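Local coordinates for type ii site-specific deoxyribonuclease (Klebsiella pneumoniae, PDB 6EKR), which probably cleaves double-stranded DNA at a specific recognition site, acting as a type II restriction endonuclease of the PD-(D/E)xK nuclease superfamily, at residues 193-198 against 225-230; 266-271 against 283-288. The protein carries 2 engineered substitutions. All blocks are in the same frame, centred on the assembly; numbering follows the deposited sequence.

Contact 1. Residues 193-198 against 225-230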
loop_
_atom_site.group_PDB
_atom_site.type_symbol
_atom_site.label_atom_id
_atom_site.label_comp_id
_atom_site.label_asym_id
_atom_site.label_seq_id
_atom_site.Cartn_x
_atom_site.Cartn_y
_atom_site.Cartn_z
ATOM N N ILE A 193 -12.023 -13.130 5.291
ATOM C CA ILE A 193 -12.450 -12.588 4.006
ATOM C C ILE A 193 -12.086 -11.103 3.838
ATOM O O ILE A 193 -12.816 -10.221 4.286
ATOM C CB ILE A 193 -13.943 -12.846 3.753
ATOM C CG1 ILE A 193 -14.234 -14.347 3.909
ATOM C CG2 ILE A 193 -14.340 -12.328 2.373
ATOM C CD1 ILE A 193 -15.645 -14.678 4.344
ATOM N N PRO A 194 -10.928 -10.829 3.204
ATOM C CA PRO A 194 -10.579 -9.458 2.894
ATOM C C PRO A 194 -11.441 -8.947 1.752
ATOM O O PRO A 194 -11.467 -9.543 0.675
ATOM C CB PRO A 194 -9.112 -9.558 2.453
ATOM C CG PRO A 194 -8.666 -10.935 2.805
ATOM C CD PRO A 194 -9.879 -11.764 2.756
ATOM N N LEU A 195 -12.144 -7.850 1.991
ATOM C CA LEU A 195 -13.020 -7.283 0.986
ATOM C C LEU A 195 -12.416 -6.007 0.456
ATOM O O LEU A 195 -11.918 -5.197 1.237
ATOM C CB LEU A 195 -14.396 -7.023 1.584
ATOM C CG LEU A 195 -15.017 -8.332 2.069
ATOM C CD1 LEU A 195 -15.282 -8.304 3.562
ATOM C CD2 LEU A 195 -16.254 -8.661 1.280
ATOM N N LYS A 196 -12.429 -5.868 -0.872
ATOM C CA LYS A 196 -11.974 -4.684 -1.587
ATOM C C LYS A 196 -12.720 -4.621 -2.910
ATOM O O LYS A 196 -12.845 -5.633 -3.587
ATOM C CB LYS A 196 -10.483 -4.772 -1.900
ATOM C CG LYS A 196 -9.562 -4.809 -0.705
ATOM C CD LYS A 196 -8.131 -5.128 -1.130
ATOM C CE LYS A 196 -7.395 -5.830 -0.008
ATOM N NZ LYS A 196 -7.803 -5.231 1.301
ATOM N N ILE A 197 -13.194 -3.432 -3.282
ATOM C CA ILE A 197 -13.865 -3.239 -4.563
ATOM C C ILE A 197 -12.860 -3.528 -5.679
ATOM O O ILE A 197 -13.118 -4.361 -6.557
ATOM C CB ILE A 197 -14.488 -1.812 -4.721
ATOM C CG1 ILE A 197 -15.335 -1.420 -3.502
ATOM C CG2 ILE A 197 -15.329 -1.707 -6.001
ATOM C CD1 ILE A 197 -16.540 -2.284 -3.252
ATOM N N THR A 198 -11.727 -2.829 -5.642
ATOM C CA THR A 198 -10.570 -3.145 -6.482
ATOM C C THR A 198 -9.343 -3.149 -5.570
ATOM O O THR A 198 -9.358 -2.515 -4.507
ATOM C CB THR A 198 -10.396 -2.172 -7.662
ATOM O OG1 THR A 198 -10.345 -0.828 -7.178
ATOM C CG2 THR A 198 -11.544 -2.287 -8.635
ATOM N N PHE A 225 -9.868 -16.132 1.815
ATOM C CA PHE A 225 -10.551 -16.065 0.539
ATOM C C PHE A 225 -10.751 -14.603 0.240
ATOM O O PHE A 225 -11.330 -13.877 1.051
ATOM C CB PHE A 225 -11.916 -16.730 0.610
ATOM C CG PHE A 225 -11.889 -18.167 1.015
ATOM C CD1 PHE A 225 -12.234 -19.153 0.104
ATOM C CD2 PHE A 225 -11.573 -18.540 2.321
ATOM C CE1 PHE A 225 -12.251 -20.501 0.480
ATOM C CE2 PHE A 225 -11.576 -19.873 2.699
ATOM C CZ PHE A 225 -11.923 -20.860 1.774
ATOM N N LEU A 226 -10.301 -14.181 -0.934
ATOM C CA LEU A 226 -10.329 -12.781 -1.316
ATOM C C LEU A 226 -11.536 -12.445 -2.180
ATOM O O LEU A 226 -11.723 -13.021 -3.251
ATOM C CB LEU A 226 -9.031 -12.445 -2.048
ATOM C CG LEU A 226 -8.673 -11.001 -2.390
ATOM C CD1 LEU A 226 -8.988 -10.050 -1.248
ATOM C CD2 LEU A 226 -7.199 -10.938 -2.740
ATOM N N ALA A 227 -12.343 -11.493 -1.713
ATOM C CA ALA A 227 -13.549 -11.063 -2.430
ATOM C C ALA A 227 -13.408 -9.653 -2.990
ATOM O O ALA A 227 -13.148 -8.715 -2.244
ATOM C CB ALA A 227 -14.765 -11.141 -1.525
ATOM N N CYS A 228 -13.591 -9.517 -4.302
ATOM C CA CYS A 228 -13.517 -8.227 -4.978
ATOM C C CYS A 228 -14.693 -8.009 -5.922
ATOM O O CYS A 228 -15.510 -8.901 -6.114
ATOM C CB CYS A 228 -12.211 -8.116 -5.752
ATOM S SG CYS A 228 -10.746 -8.240 -4.722
ATOM N N ILE A 229 -14.774 -6.822 -6.510
ATOM C CA ILE A 229 -15.796 -6.533 -7.501
ATOM C C ILE A 229 -15.189 -6.594 -8.898
ATOM O O ILE A 229 -15.704 -7.282 -9.776
ATOM C CB ILE A 229 -16.489 -5.153 -7.242
ATOM C CG1 ILE A 229 -17.229 -5.147 -5.893
ATOM C CG2 ILE A 229 -17.416 -4.748 -8.400
ATOM C CD1 ILE A 229 -18.130 -6.325 -5.658
ATOM N N SER A 230 -14.089 -5.879 -9.094
ATOM C CA SER A 230 -13.416 -5.856 -10.382
ATOM C C SER A 230 -11.940 -5.528 -10.195
ATOM O O SER A 230 -11.411 -5.589 -9.085
ATOM C CB SER A 230 -14.072 -4.825 -11.309
ATOM O OG SER A 230 -13.658 -3.495 -11.000
#
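A227 is gripped by two backbone hydrogen bonds from the neighbouring strand and its continuation: its N donates to P194 O at 3.2 Å, and its O accepts from K196 N, also at 3.2 Å. Both N-H groups point almost straight at their acceptors (162° and 163°). This is the bonding of a single parallel bridge, L195 with A227; the backbone of L195 itself bonds to T178. One residue pair earlier the pattern changes, because P194 has no N-H to offer. Its ring carbon CD faces F225 O, where an N-H would have been, and the CA of I193 makes a CH···O contact with the same oxygen.

Further on, the extended chain gives way to a turn at I197, whose helical backbone angles swing its carbonyl toward residues 225-230. I197 O accepts from two successive donors, I229 N at 3.0 Å and S230 N at 3.1 Å, the first tilted from the carbonyl plane and the second nearly in line with the C=O. K196 O meets the CA of C228 rather than an N-H. S230 OG is bonded to T232 OG1.

Small and branched apolar groups suit the covered flanks. The methyl of A227 touches both L195 CD2 (4.0 Å) and I193 CG2 (4.1 Å), while I197 and I229 lie side by side, CG2 of the former 3.8 Å from CB of the latter, both touching V115 of helix 101-125. The lysine K196 sends its chain away from the other segment. The side chain of T198 lies near a bound sulfate ion. The two segments belong to the beta-alpha-beta unit of strand 190-194, helix 204-217 and strand 222-227, and K196, on the chain that continues strand 190-194, is consistent with the lysine of the PD-(D/E)xK nuclease core.

Contact 2. Residues 266-271 against 283-288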
loop_
_atom_site.group_PDB
_atom_site.type_symbol
_atom_site.label_atom_id
_atom_site.label_comp_id
_atom_site.label_asym_id
_atom_site.label_seq_id
_atom_site.Cartn_x
_atom_site.Cartn_y
_atom_site.Cartn_z
ATOM N N CYS A 266 -16.701 -10.299 -9.162
ATOM C CA CYS A 266 -17.934 -10.196 -9.901
ATOM C C CYS A 266 -17.563 -10.083 -11.357
ATOM O O CYS A 266 -18.148 -10.738 -12.219
ATOM C CB CYS A 266 -18.691 -8.945 -9.485
ATOM S SG CYS A 266 -19.683 -9.173 -8.047
ATOM N N ASP A 267 -16.569 -9.240 -11.608
ATOM C CA ASP A 267 -16.097 -8.945 -12.935
ATOM C C ASP A 267 -14.639 -9.363 -12.962
ATOM O O ASP A 267 -13.755 -8.568 -12.677
ATOM C CB ASP A 267 -16.279 -7.448 -13.198
ATOM C CG ASP A 267 -15.746 -7.000 -14.546
ATOM O OD1 ASP A 267 -15.290 -7.834 -15.360
ATOM O OD2 ASP A 267 -15.793 -5.779 -14.791
ATOM N N ILE A 268 -14.403 -10.632 -13.283
ATOM C CA ILE A 268 -13.055 -11.186 -13.322
ATOM C C ILE A 268 -12.292 -10.581 -14.488
ATOM O O ILE A 268 -12.760 -10.655 -15.631
ATOM C CB ILE A 268 -13.045 -12.712 -13.468
ATOM C CG1 ILE A 268 -13.767 -13.374 -12.297
ATOM C CG2 ILE A 268 -11.619 -13.208 -13.504
ATOM C CD1 ILE A 268 -14.321 -14.752 -12.603
ATOM N N PRO A 269 -11.118 -9.971 -14.206
ATOM C CA PRO A 269 -10.325 -9.472 -15.324
ATOM C C PRO A 269 -9.866 -10.636 -16.177
ATOM O O PRO A 269 -9.433 -11.669 -15.656
ATOM C CB PRO A 269 -9.131 -8.783 -14.655
ATOM C CG PRO A 269 -9.091 -9.301 -13.267
ATOM C CD PRO A 269 -10.476 -9.725 -12.897
ATOM N N GLU A 270 -10.001 -10.460 -17.483
ATOM C CA GLU A 270 -9.638 -11.458 -18.474
ATOM C C GLU A 270 -8.233 -12.029 -18.276
ATOM O O GLU A 270 -8.039 -13.236 -18.450
ATOM C CB GLU A 270 -9.784 -10.847 -19.857
ATOM C CG GLU A 270 -9.228 -11.663 -20.995
ATOM C CD GLU A 270 -9.258 -10.875 -22.282
ATOM O OE1 GLU A 270 -10.217 -11.064 -23.069
ATOM O OE2 GLU A 270 -8.341 -10.045 -22.481
ATOM N N ARG A 271 -7.269 -11.185 -17.895
ATOM C CA ARG A 271 -5.901 -11.644 -17.640
ATOM C C ARG A 271 -5.819 -12.696 -16.537
ATOM O O ARG A 271 -5.025 -13.624 -16.629
ATOM C CB ARG A 271 -4.974 -10.468 -17.312
ATOM C CG ARG A 271 -3.499 -10.837 -17.046
ATOM C CD ARG A 271 -2.850 -11.552 -18.230
ATOM N NE ARG A 271 -1.527 -12.096 -17.919
ATOM C CZ ARG A 271 -1.302 -13.302 -17.397
ATOM N NH1 ARG A 271 -2.309 -14.111 -17.103
ATOM N NH2 ARG A 271 -0.062 -13.702 -17.153
ATOM N N VAL A 283 -9.381 -18.756 -9.155
ATOM C CA VAL A 283 -9.851 -17.424 -9.514
ATOM C C VAL A 283 -11.278 -17.637 -9.959
ATOM O O VAL A 283 -11.534 -17.952 -11.124
ATOM C CB VAL A 283 -9.038 -16.803 -10.684
ATOM C CG1 VAL A 283 -9.478 -15.372 -10.956
ATOM C CG2 VAL A 283 -7.551 -16.869 -10.409
ATOM N N ARG A 284 -12.207 -17.500 -9.023
ATOM C CA ARG A 284 -13.598 -17.844 -9.296
ATOM C C ARG A 284 -14.508 -16.611 -9.200
ATOM O O ARG A 284 -14.048 -15.493 -9.356
ATOM C CB ARG A 284 -14.066 -19.004 -8.389
ATOM C CG ARG A 284 -13.144 -20.234 -8.337
ATOM C CD ARG A 284 -13.965 -21.497 -8.108
ATOM N NE ARG A 284 -13.157 -22.686 -7.819
ATOM C CZ ARG A 284 -12.859 -23.118 -6.591
ATOM N NH1 ARG A 284 -13.294 -22.460 -5.525
ATOM N NH2 ARG A 284 -12.117 -24.206 -6.417
ATOM N N THR A 285 -15.791 -16.822 -8.930
ATOM C CA THR A 285 -16.812 -15.785 -9.069
ATOM C C THR A 285 -17.402 -15.465 -7.697
ATOM O O THR A 285 -17.195 -16.234 -6.751
ATOM C CB THR A 285 -17.890 -16.280 -10.058
ATOM O OG1 THR A 285 -17.340 -16.293 -11.377
ATOM C CG2 THR A 285 -19.062 -15.388 -10.092
HETATM N N MSE A 286 -18.111 -14.340 -7.562
HETATM C CA MSE A 286 -18.739 -14.006 -6.274
HETATM C C MSE A 286 -19.900 -14.938 -5.944
HETATM O O MSE A 286 -20.180 -15.194 -4.774
HETATM C CB MSE A 286 -19.166 -12.537 -6.188
HETATM C CG MSE A 286 -18.048 -11.566 -5.794
HETATM SE SE MSE A 286 -17.003 -12.117 -4.231
HETATM C CE MSE A 286 -18.424 -12.094 -2.892
ATOM N N GLY A 287 -20.568 -15.443 -6.983
ATOM C CA GLY A 287 -21.501 -16.561 -6.845
ATOM C C GLY A 287 -20.795 -17.857 -6.451
ATOM O O GLY A 287 -21.293 -18.601 -5.599
ATOM N N ASP A 288 -19.640 -18.135 -7.063
ATOM C CA ASP A 288 -18.828 -19.294 -6.674
ATOM C C ASP A 288 -18.292 -19.142 -5.254
ATOM O O ASP A 288 -18.105 -20.138 -4.537
ATOM C CB ASP A 288 -17.650 -19.501 -7.634
ATOM C CG ASP A 288 -18.085 -19.906 -9.043
ATOM O OD1 ASP A 288 -19.219 -20.433 -9.216
ATOM O OD2 ASP A 288 -17.274 -19.696 -9.977
#
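C266 and I268, in the loop that leaves strand 262-265, pack against the junction where the outermost strand of the mixed sheet, 283-285, runs into helix 286-298. I268 has the largest area covered of any residue here. Its two branches divide the work: CG2, anti to the backbone N, meets V283 CG1 at 4.0 Å, while chi1 (-60°) sets CG1 beside the backbone N and an extended chi2 (156°) sends CD1 on to R284 and T285. There CD1 lies 3.3 Å from the backbone O of R284 and 3.6 Å from T285 OG1, the side chains of I268 and T285 crossing at about a right angle. A forked aliphatic residue suits this place, since one side chain covers both a valine methyl and the polar atoms R284 O and T285 OG1.

At the other end, C266 SG rests against the side chain of M286, a selenomethionine, 3.7 Å from its CG; the bend at chi2 then turns the selenium away from the loop. T285 holds the N-cap position, yet its hydroxyl makes no capping bond, and its N reaches only weakly to D288 OD2.

No hydrogen bond joins the two segments directly. Polar ties pass through N108 of helix 101-125, whose ND2 donates to C266 O while its OD1 weakly accepts from M286 N and G287 N at the helix start. R284, turned from the loop, pairs with D292 in a salt bridge. The loop is therefore fitted to the strand-helix junction by the shape of apolar groups, with N108 as a polar bridge that touches both sides.

Contact 1 closes before contact 2 opens along the chain, and their centres lie about 10 Å apart. Both reach the same five-stranded mixed sheet: contact 1 joins its second and central strands, 190-194 and 222-227, and contact 2 joins the loop after 262-265 to edge strand 283-285 and the start of helix 286-298, a helix that also touches contact 1. They meet directly, I229 O being 2.8 Å from D267 N in a probable hydrogen bond, and A227 CB lying 3.6 Å from the selenium of M286. Helix 101-125 touches both. The chain exits of four parallel strands are thus packed together at one end of the nuclease core, contact 1 nearer the chain's centre.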